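Local coordinates for Thg1-like uncharacterized protein (Bacillus thuringiensis, PDB 4KGM) that probably adds nucleotides to the 5' end of tRNA in the 3'-5' direction, as a bacterial relative of tRNA(His) guanylyltransferase that binds ATP and magnesium, at the interface of chains A and B. Numbering follows the deposited sequence. Chains: chain A/B, Thg1-like uncharacterized protein.

Contact 1: the interface of chains A and B. Residues chain A 101-103, 105-106, 109, 127-130; chain B 98, 101-103, 105-106, 109, 128.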
ATOM      1  N   ALA A 101      -2.807   8.940 -10.895  1.00 21.29           N
ATOM      2  CA  ALA A 101      -3.880   9.748 -10.320  1.00 24.99           C
ATOM      3  C   ALA A 101      -3.624  11.250 -10.448  1.00 21.50           C
ATOM      4  O   ALA A 101      -4.508  12.003 -10.850  1.00 23.14           O
ATOM      5  CB  ALA A 101      -4.107   9.370  -8.859  1.00 19.18           C
ATOM      6  N   SER A 102      -2.413  11.678 -10.109  1.00 20.21           N
ATOM      7  CA  SER A 102      -2.085  13.101 -10.098  1.00 19.92           C
ATOM      8  C   SER A 102      -2.004  13.698 -11.502  1.00 22.58           C
ATOM      9  O   SER A 102      -2.565  14.763 -11.763  1.00 23.97           O
ATOM     10  CB  SER A 102      -0.783  13.352  -9.329  1.00 16.78           C
ATOM     11  OG  SER A 102       0.319  12.723  -9.959  1.00 19.83           O
ATOM     12  N   VAL A 103      -1.307  13.013 -12.403  1.00 17.67           N
ATOM     13  CA  VAL A 103      -1.156  13.493 -13.774  1.00 23.63           C
ATOM     14  C   VAL A 103      -2.504  13.546 -14.491  1.00 23.33           C
ATOM     15  O   VAL A 103      -2.755  14.447 -15.295  1.00 23.42           O
ATOM     16  CB  VAL A 103      -0.131  12.646 -14.567  1.00 19.88           C
ATOM     17  CG1 VAL A 103      -0.143  13.006 -16.047  1.00 20.64           C
ATOM     18  CG2 VAL A 103       1.260  12.836 -13.989  1.00 15.65           C
ATOM     19  N   ALA A 105      -5.364  14.135 -12.950  1.00 25.06           N
ATOM     20  CA  ALA A 105      -6.014  15.304 -12.373  1.00 27.23           C
ATOM     21  C   ALA A 105      -5.397  16.581 -12.931  1.00 24.97           C
ATOM     22  O   ALA A 105      -6.098  17.559 -13.190  1.00 28.67           O
ATOM     23  CB  ALA A 105      -5.909  15.277 -10.855  1.00 19.84           C
ATOM     24  N   SER A 106      -4.083  16.561 -13.122  1.00 22.21           N
ATOM     25  CA  SER A 106      -3.371  17.700 -13.690  1.00 22.29           C
ATOM     26  C   SER A 106      -3.833  17.978 -15.116  1.00 24.41           C
ATOM     27  O   SER A 106      -4.137  19.118 -15.466  1.00 26.00           O
ATOM     28  CB  SER A 106      -1.864  17.450 -13.669  1.00 19.98           C
ATOM     29  OG  SER A 106      -1.151  18.542 -14.225  1.00 19.10           O
ATOM     30  N   THR A 109      -7.292  19.298 -15.110  1.00 27.39           N
ATOM     31  CA  THR A 109      -7.242  20.675 -14.635  1.00 21.65           C
ATOM     32  C   THR A 109      -6.798  21.648 -15.727  1.00 27.91           C
ATOM     33  O   THR A 109      -7.389  22.715 -15.897  1.00 30.30           O
ATOM     34  CB  THR A 109      -6.297  20.806 -13.428  1.00 24.88           C
ATOM     35  OG1 THR A 109      -6.766  19.974 -12.360  1.00 25.58           O
ATOM     36  CG2 THR A 109      -6.229  22.245 -12.948  1.00 29.20           C
ATOM     37  N   THR A 127     -10.386  23.045  -9.747  1.00 32.30           N
ATOM     38  CA  THR A 127      -9.451  21.986  -9.385  1.00 29.29           C
ATOM     39  C   THR A 127     -10.143  20.629  -9.343  1.00 30.92           C
ATOM     40  O   THR A 127     -11.367  20.544  -9.241  1.00 35.67           O
ATOM     41  CB  THR A 127      -8.770  22.258  -8.030  1.00 29.72           C
ATOM     42  OG1 THR A 127      -9.766  22.497  -7.029  1.00 29.13           O
ATOM     43  CG2 THR A 127      -7.851  23.468  -8.129  1.00 25.89           C
ATOM     44  N   PHE A 128      -9.345  19.569  -9.427  1.00 28.29           N
ATOM     45  CA  PHE A 128      -9.868  18.210  -9.463  1.00 27.09           C
ATOM     46  C   PHE A 128      -9.030  17.293  -8.581  1.00 30.75           C
ATOM     47  O   PHE A 128      -7.857  17.564  -8.323  1.00 26.44           O
ATOM     48  CB  PHE A 128      -9.843  17.669 -10.894  1.00 28.10           C
ATOM     49  CG  PHE A 128     -10.711  18.431 -11.854  1.00 31.02           C
ATOM     50  CD1 PHE A 128     -10.248  19.584 -12.467  1.00 33.25           C
ATOM     51  CD2 PHE A 128     -11.983  17.980 -12.163  1.00 29.39           C
ATOM     52  CE1 PHE A 128     -11.044  20.282 -13.353  1.00 28.79           C
ATOM     53  CE2 PHE A 128     -12.783  18.673 -13.048  1.00 31.76           C
ATOM     54  CZ  PHE A 128     -12.314  19.825 -13.644  1.00 31.37           C
ATOM     55  N   ASP A 129      -9.633  16.203  -8.121  1.00 27.82           N
ATOM     56  CA  ASP A 129      -8.877  15.156  -7.453  1.00 23.54           C
ATOM     57  C   ASP A 129      -8.792  13.967  -8.399  1.00 28.43           C
ATOM     58  O   ASP A 129      -9.503  13.917  -9.403  1.00 27.06           O
ATOM     59  CB  ASP A 129      -9.539  14.745  -6.137  1.00 24.49           C
ATOM     60  CG  ASP A 129     -10.575  13.656  -6.319  1.00 27.16           C
ATOM     61  OD1 ASP A 129     -11.442  13.787  -7.209  1.00 30.61           O
ATOM     62  OD2 ASP A 129     -10.517  12.660  -5.570  1.00 32.31           O
ATOM     63  N   GLY A 130      -7.928  13.013  -8.077  1.00 32.51           N
ATOM     64  CA  GLY A 130      -7.768  11.831  -8.904  1.00 27.27           C
ATOM     65  C   GLY A 130      -7.529  10.585  -8.077  1.00 26.57           C
ATOM     66  O   GLY A 130      -6.850  10.629  -7.052  1.00 21.73           O
TER
ATOM     67  N   GLN B  98      -3.801   9.420  -2.401  1.00 15.48           N
ATOM     68  CA  GLN B  98      -4.134   9.783  -3.774  1.00 15.18           C
ATOM     69  C   GLN B  98      -4.791  11.155  -3.865  1.00 22.82           C
ATOM     70  O   GLN B  98      -4.700  11.825  -4.890  1.00 25.75           O
ATOM     71  CB  GLN B  98      -5.036   8.727  -4.414  1.00 19.35           C
ATOM     72  CG  GLN B  98      -4.378   7.365  -4.602  1.00 18.30           C
ATOM     73  CD  GLN B  98      -5.182   6.461  -5.518  1.00 18.57           C
ATOM     74  OE1 GLN B  98      -5.291   6.716  -6.717  1.00 17.56           O
ATOM     75  NE2 GLN B  98      -5.760   5.404  -4.955  1.00 15.46           N
ATOM     76  N   ALA B 101      -1.928  13.925  -3.250  1.00 18.75           N
ATOM     77  CA  ALA B 101      -1.026  14.004  -4.393  1.00 19.83           C
ATOM     78  C   ALA B 101      -1.698  14.598  -5.628  1.00 19.73           C
ATOM     79  O   ALA B 101      -1.117  15.436  -6.317  1.00 13.90           O
ATOM     80  CB  ALA B 101      -0.449  12.627  -4.712  1.00 17.64           C
ATOM     81  N   SER B 102      -2.921  14.164  -5.910  1.00 14.90           N
ATOM     82  CA  SER B 102      -3.604  14.604  -7.120  1.00 17.09           C
ATOM     83  C   SER B 102      -4.063  16.061  -7.034  1.00 21.74           C
ATOM     84  O   SER B 102      -3.905  16.820  -7.989  1.00 23.10           O
ATOM     85  CB  SER B 102      -4.779  13.681  -7.453  1.00 17.15           C
ATOM     86  OG  SER B 102      -5.770  13.718  -6.440  1.00 23.62           O
ATOM     87  N   VAL B 103      -4.620  16.450  -5.892  1.00 19.85           N
ATOM     88  CA  VAL B 103      -5.120  17.810  -5.717  1.00 22.86           C
ATOM     89  C   VAL B 103      -3.977  18.825  -5.685  1.00 22.57           C
ATOM     90  O   VAL B 103      -4.094  19.918  -6.243  1.00 26.07           O
ATOM     91  CB  VAL B 103      -6.017  17.939  -4.459  1.00 19.70           C
ATOM     92  CG1 VAL B 103      -6.449  19.383  -4.243  1.00 17.30           C
ATOM     93  CG2 VAL B 103      -7.235  17.042  -4.593  1.00 18.84           C
ATOM     94  N   ALA B 105      -1.184  18.494  -7.289  1.00 23.28           N
ATOM     95  CA  ALA B 105      -0.792  18.616  -8.689  1.00 23.77           C
ATOM     96  C   ALA B 105      -1.841  19.408  -9.458  1.00 27.62           C
ATOM     97  O   ALA B 105      -1.522  20.118 -10.412  1.00 22.75           O
ATOM     98  CB  ALA B 105      -0.600  17.242  -9.311  1.00 17.17           C
ATOM     99  N   SER B 106      -3.096  19.277  -9.037  1.00 20.54           N
ATOM    100  CA  SER B 106      -4.190  20.022  -9.645  1.00 26.17           C
ATOM    101  C   SER B 106      -4.039  21.513  -9.363  1.00 24.02           C
ATOM    102  O   SER B 106      -4.023  22.325 -10.287  1.00 24.88           O
ATOM    103  CB  SER B 106      -5.535  19.527  -9.115  1.00 21.32           C
ATOM    104  OG  SER B 106      -6.611  20.145  -9.797  1.00 22.43           O
ATOM    105  N   THR B 109      -1.151  22.954 -11.215  1.00 21.61           N
ATOM    106  CA  THR B 109      -1.465  23.040 -12.636  1.00 21.87           C
ATOM    107  C   THR B 109      -2.332  24.257 -12.953  1.00 29.49           C
ATOM    108  O   THR B 109      -2.059  24.992 -13.903  1.00 27.49           O
ATOM    109  CB  THR B 109      -2.195  21.770 -13.113  1.00 19.48           C
ATOM    110  OG1 THR B 109      -1.417  20.614 -12.778  1.00 20.39           O
ATOM    111  CG2 THR B 109      -2.423  21.810 -14.614  1.00 21.74           C
ATOM    112  N   PHE B 128       1.596  18.563 -14.346  1.00 21.13           N
ATOM    113  CA  PHE B 128       2.445  18.224 -13.209  1.00 18.32           C
ATOM    114  C   PHE B 128       2.077  16.863 -12.630  1.00 23.96           C
ATOM    115  O   PHE B 128       0.945  16.402 -12.773  1.00 22.75           O
ATOM    116  CB  PHE B 128       2.307  19.281 -12.109  1.00 21.40           C
ATOM    117  CG  PHE B 128       2.885  20.623 -12.469  1.00 25.54           C
ATOM    118  CD1 PHE B 128       2.127  21.559 -13.157  1.00 21.16           C
ATOM    119  CD2 PHE B 128       4.180  20.954 -12.101  1.00 18.36           C
ATOM    120  CE1 PHE B 128       2.658  22.796 -13.483  1.00 21.82           C
ATOM    121  CE2 PHE B 128       4.717  22.188 -12.426  1.00 19.49           C
ATOM    122  CZ  PHE B 128       3.955  23.111 -13.117  1.00 24.75           C
TER

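Contact 2: the interface of chains A and B. Residues chain A 19, 97, 101, 131-134; chain B 12, 15, 98.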
ATOM      1  N   LEU A  19       0.218  -0.525  -9.303  1.00 16.39           N
ATOM      2  CA  LEU A  19      -0.896  -1.421  -9.570  1.00 17.93           C
ATOM      3  C   LEU A  19      -0.386  -2.655 -10.304  1.00 15.93           C
ATOM      4  O   LEU A  19       0.488  -2.546 -11.165  1.00 18.11           O
ATOM      5  CB  LEU A  19      -1.954  -0.716 -10.421  1.00 15.46           C
ATOM      6  CG  LEU A  19      -2.655   0.502  -9.816  1.00 17.86           C
ATOM      7  CD1 LEU A  19      -3.445   1.245 -10.882  1.00 16.36           C
ATOM      8  CD2 LEU A  19      -3.568   0.083  -8.672  1.00 20.32           C
ATOM      9  N   LEU A  97       0.834   4.296  -8.974  1.00 16.65           N
ATOM     10  CA  LEU A  97      -0.440   4.793  -8.456  1.00 15.71           C
ATOM     11  C   LEU A  97      -0.512   6.319  -8.353  1.00 15.21           C
ATOM     12  O   LEU A  97      -1.381   6.941  -8.961  1.00 15.54           O
ATOM     13  CB  LEU A  97      -0.760   4.159  -7.098  1.00 13.39           C
ATOM     14  CG  LEU A  97      -2.113   4.527  -6.478  1.00 13.98           C
ATOM     15  CD1 LEU A  97      -3.270   3.913  -7.264  1.00 15.36           C
ATOM     16  CD2 LEU A  97      -2.179   4.113  -5.018  1.00 14.62           C
ATOM     17  N   ALA A 101      -2.807   8.940 -10.895  1.00 21.29           N
ATOM     18  CA  ALA A 101      -3.880   9.748 -10.320  1.00 24.99           C
ATOM     19  C   ALA A 101      -3.624  11.250 -10.448  1.00 21.50           C
ATOM     20  O   ALA A 101      -4.508  12.003 -10.850  1.00 23.14           O
ATOM     21  CB  ALA A 101      -4.107   9.370  -8.859  1.00 19.18           C
ATOM     22  N   ARG A 131      -8.098   9.470  -8.522  1.00 25.23           N
ATOM     23  CA  ARG A 131      -7.894   8.192  -7.855  1.00 22.88           C
ATOM     24  C   ARG A 131      -7.864   7.063  -8.876  1.00 20.62           C
ATOM     25  O   ARG A 131      -8.640   7.054  -9.832  1.00 23.92           O
ATOM     26  CB  ARG A 131      -8.981   7.946  -6.804  1.00 23.96           C
ATOM     27  CG  ARG A 131     -10.393   7.866  -7.361  1.00 27.53           C
ATOM     28  CD  ARG A 131     -11.429   7.909  -6.252  1.00 26.40           C
ATOM     29  NE  ARG A 131     -11.424   9.195  -5.564  1.00 25.86           N
ATOM     30  CZ  ARG A 131     -12.224   9.503  -4.548  1.00 35.92           C
ATOM     31  NH1 ARG A 131     -13.095   8.613  -4.095  1.00 36.18           N
ATOM     32  NH2 ARG A 131     -12.150  10.702  -3.983  1.00 34.83           N
ATOM     33  N   ALA A 132      -6.952   6.118  -8.681  1.00 21.45           N
ATOM     34  CA  ALA A 132      -6.822   4.997  -9.602  1.00 20.71           C
ATOM     35  C   ALA A 132      -7.045   3.674  -8.883  1.00 15.34           C
ATOM     36  O   ALA A 132      -6.918   3.593  -7.660  1.00 13.70           O
ATOM     37  CB  ALA A 132      -5.459   5.017 -10.283  1.00 19.43           C
ATOM     38  N   GLN A 133      -7.378   2.642  -9.652  1.00 18.25           N
ATOM     39  CA  GLN A 133      -7.641   1.321  -9.099  1.00 17.06           C
ATOM     40  C   GLN A 133      -7.627   0.281 -10.207  1.00 19.21           C
ATOM     41  O   GLN A 133      -7.537   0.622 -11.387  1.00 19.19           O
ATOM     42  CB  GLN A 133      -9.007   1.298  -8.414  1.00 18.18           C
ATOM     43  CG  GLN A 133     -10.173   1.258  -9.385  1.00 17.19           C
ATOM     44  CD  GLN A 133     -11.513   1.423  -8.694  1.00 22.12           C
ATOM     45  OE1 GLN A 133     -11.774   2.443  -8.058  1.00 23.01           O
ATOM     46  NE2 GLN A 133     -12.369   0.417  -8.817  1.00 23.97           N
ATOM     47  N   VAL A 134      -7.720  -0.988  -9.822  1.00 16.49           N
ATOM     48  CA  VAL A 134      -7.876  -2.063 -10.794  1.00 19.05           C
ATOM     49  C   VAL A 134      -9.234  -2.734 -10.629  1.00 20.41           C
ATOM     50  O   VAL A 134      -9.879  -2.619  -9.584  1.00 18.12           O
ATOM     51  CB  VAL A 134      -6.763  -3.128 -10.673  1.00 22.25           C
ATOM     52  CG1 VAL A 134      -5.399  -2.520 -10.985  1.00 17.93           C
ATOM     53  CG2 VAL A 134      -6.776  -3.756  -9.288  1.00 17.37           C
TER
ATOM     54  N   GLU B  12     -12.577   0.040  -4.834  1.00 26.25           N
ATOM     55  CA  GLU B  12     -11.965   1.357  -4.754  1.00 25.65           C
ATOM     56  C   GLU B  12     -11.155   1.501  -3.470  1.00 26.01           C
ATOM     57  O   GLU B  12     -10.074   2.093  -3.468  1.00 23.90           O
ATOM     58  CB  GLU B  12     -13.040   2.442  -4.831  1.00 26.46           C
ATOM     59  CG  GLU B  12     -12.509   3.860  -4.732  1.00 29.85           C
ATOM     60  CD  GLU B  12     -13.615   4.897  -4.781  1.00 32.90           C
ATOM     61  OE1 GLU B  12     -14.657   4.628  -5.413  1.00 30.36           O
ATOM     62  OE2 GLU B  12     -13.443   5.979  -4.181  1.00 31.74           O
ATOM     63  N   TYR B  15      -7.330   0.517  -2.858  1.00 17.06           N
ATOM     64  CA  TYR B  15      -6.242   1.466  -3.040  1.00 22.85           C
ATOM     65  C   TYR B  15      -6.548   2.820  -2.414  1.00 19.94           C
ATOM     66  O   TYR B  15      -6.017   3.847  -2.831  1.00 20.44           O
ATOM     67  CB  TYR B  15      -5.866   1.588  -4.518  1.00 22.07           C
ATOM     68  CG  TYR B  15      -5.333   0.287  -5.063  1.00 18.48           C
ATOM     69  CD1 TYR B  15      -4.005  -0.068  -4.877  1.00 19.74           C
ATOM     70  CD2 TYR B  15      -6.166  -0.606  -5.722  1.00 18.59           C
ATOM     71  CE1 TYR B  15      -3.513  -1.265  -5.351  1.00 23.38           C
ATOM     72  CE2 TYR B  15      -5.684  -1.806  -6.201  1.00 21.80           C
ATOM     73  CZ  TYR B  15      -4.355  -2.131  -6.013  1.00 23.46           C
ATOM     74  OH  TYR B  15      -3.865  -3.325  -6.487  1.00 33.68           O
ATOM     75  N   GLN B  98      -3.801   9.420  -2.401  1.00 15.48           N
ATOM     76  CA  GLN B  98      -4.134   9.783  -3.774  1.00 15.18           C
ATOM     77  C   GLN B  98      -4.791  11.155  -3.865  1.00 22.82           C
ATOM     78  O   GLN B  98      -4.700  11.825  -4.890  1.00 25.75           O
ATOM     79  CB  GLN B  98      -5.036   8.727  -4.414  1.00 19.35           C
ATOM     80  CG  GLN B  98      -4.378   7.365  -4.602  1.00 18.30           C
ATOM     81  CD  GLN B  98      -5.182   6.461  -5.518  1.00 18.57           C
ATOM     82  OE1 GLN B  98      -5.291   6.716  -6.717  1.00 17.56           O
ATOM     83  NE2 GLN B  98      -5.760   5.404  -4.955  1.00 15.46           N
TER
HETATM   84  O   HOH W   1     -14.383   3.465  -7.856  1.00 20.56           O

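Contact 1: the interface of chains A and B
B:Ser102 and B:Ser106, one helical turn apart, bury the most surface here, and both point their hydroxyls at the backbone of strand 128-134 in chain A. B:Ser106 holds OG anti to its backbone N (chi1 -174°), which carries the hydroxyl out to the amide of A:Phe128; that N-H reaches OG over 2.8 Å and is nearly straight, 170° at the hydrogen. The same OG also bonds the hydroxyl OG1 of A:Thr109 at 2.6 Å, so two groups of the other chain grip it. A:Thr109 OG1 in turn donates to the carbonyl O of A:Ala105 in its own helix, 2.6 Å away and from above the carbonyl plane, so the threonine hydroxyl bridges its own helix and the serine of the other chain. The twin is A:Ser106, whose OG meets B:Thr109 OG1 at 2.5 Å and takes the N-H of B:Phe128. B:Ser102 turns OG the other way, into the crowded position between backbone N and carbonyl carbon (chi1 63°). From there it accepts the A:Gly130 N-H at 2.8 Å and donates back to the carbonyl O of B:Gln98. Between the helices the packing is close: the CA atoms of A:Ser102 and B:Ser102 lie 3.7 Å apart, with alanine methyls to either side. Alongside, B:Val103 CG2 rests on A:Asp129 CB. The site is a helix-helix crossing on the two-fold axis, where helix 97-119 of each chain meets its copy and borders the other chain's strand 128-134.

Contact 2: the interface of chains A and B
Charge pairing comes first. A:Arg131, bent at chi3 (66°), brings the guanidinium NH1 to OE2 of the B:Glu12 carboxylate at 2.7 Å, a salt bridge that uses the syn lone pair of OE2. The carboxylate sits at the guanidinium edge, near its plane, but the two flat groups are turned 67° apart, so the grip is end-on through one nitrogen and not a flat two-pronged pairing. The other carboxylate oxygen, B:Glu12 OE1, binds a water that also bonds the amide oxygen OE1 of A:Gln133, linking strand and helix a second time. Among neutral hydrogen bonds, B:Gln98 does most of the work. Its amide oxygen OE1 takes the backbone N-H of A:Ala132 at 2.6 Å, in the carbonyl plane and on a lone pair, while NE2 donates to the carbonyl O of B:Tyr15 in its own chain. Bonds at both ends fix the rotation of the amide, and its weak approach to A:Ala132 O adds little. Apolar contacts close the rest. The A:Leu97 side chain crosses that of B:Gln98 at about a right angle, with CD1 3.6 Å from the amide carbon CD of B:Gln98. The B:Tyr15 ring, its CG anti to the carbonyl carbon, offers one face to A:Leu19, while A:Val134 CG2 touches ring atom CE2 at 3.8 Å. The leucine methyl CD2 stands over the middle of that ring, 3.5 Å from CZ, in a CH-pi contact.

Contact 1 and contact 2 lie about 13 Å apart, measured between the centres of their C-alpha atoms, and share A:Ala101 and B:Gln98. Helix 97-119 and strand 128-134 run through both: contact 1 uses the helix-helix crossing and the start of the strand, contact 2 the rest of the strand, with helix 4-13 and the residues just after it reaching over from chain B. Because the interface is two-fold symmetric, contact 2 has an equivalent with the chains exchanged. Together they suggest a substantial dimer contact within the deposited four-chain assembly, though the structure alone does not prove that it forms in solution.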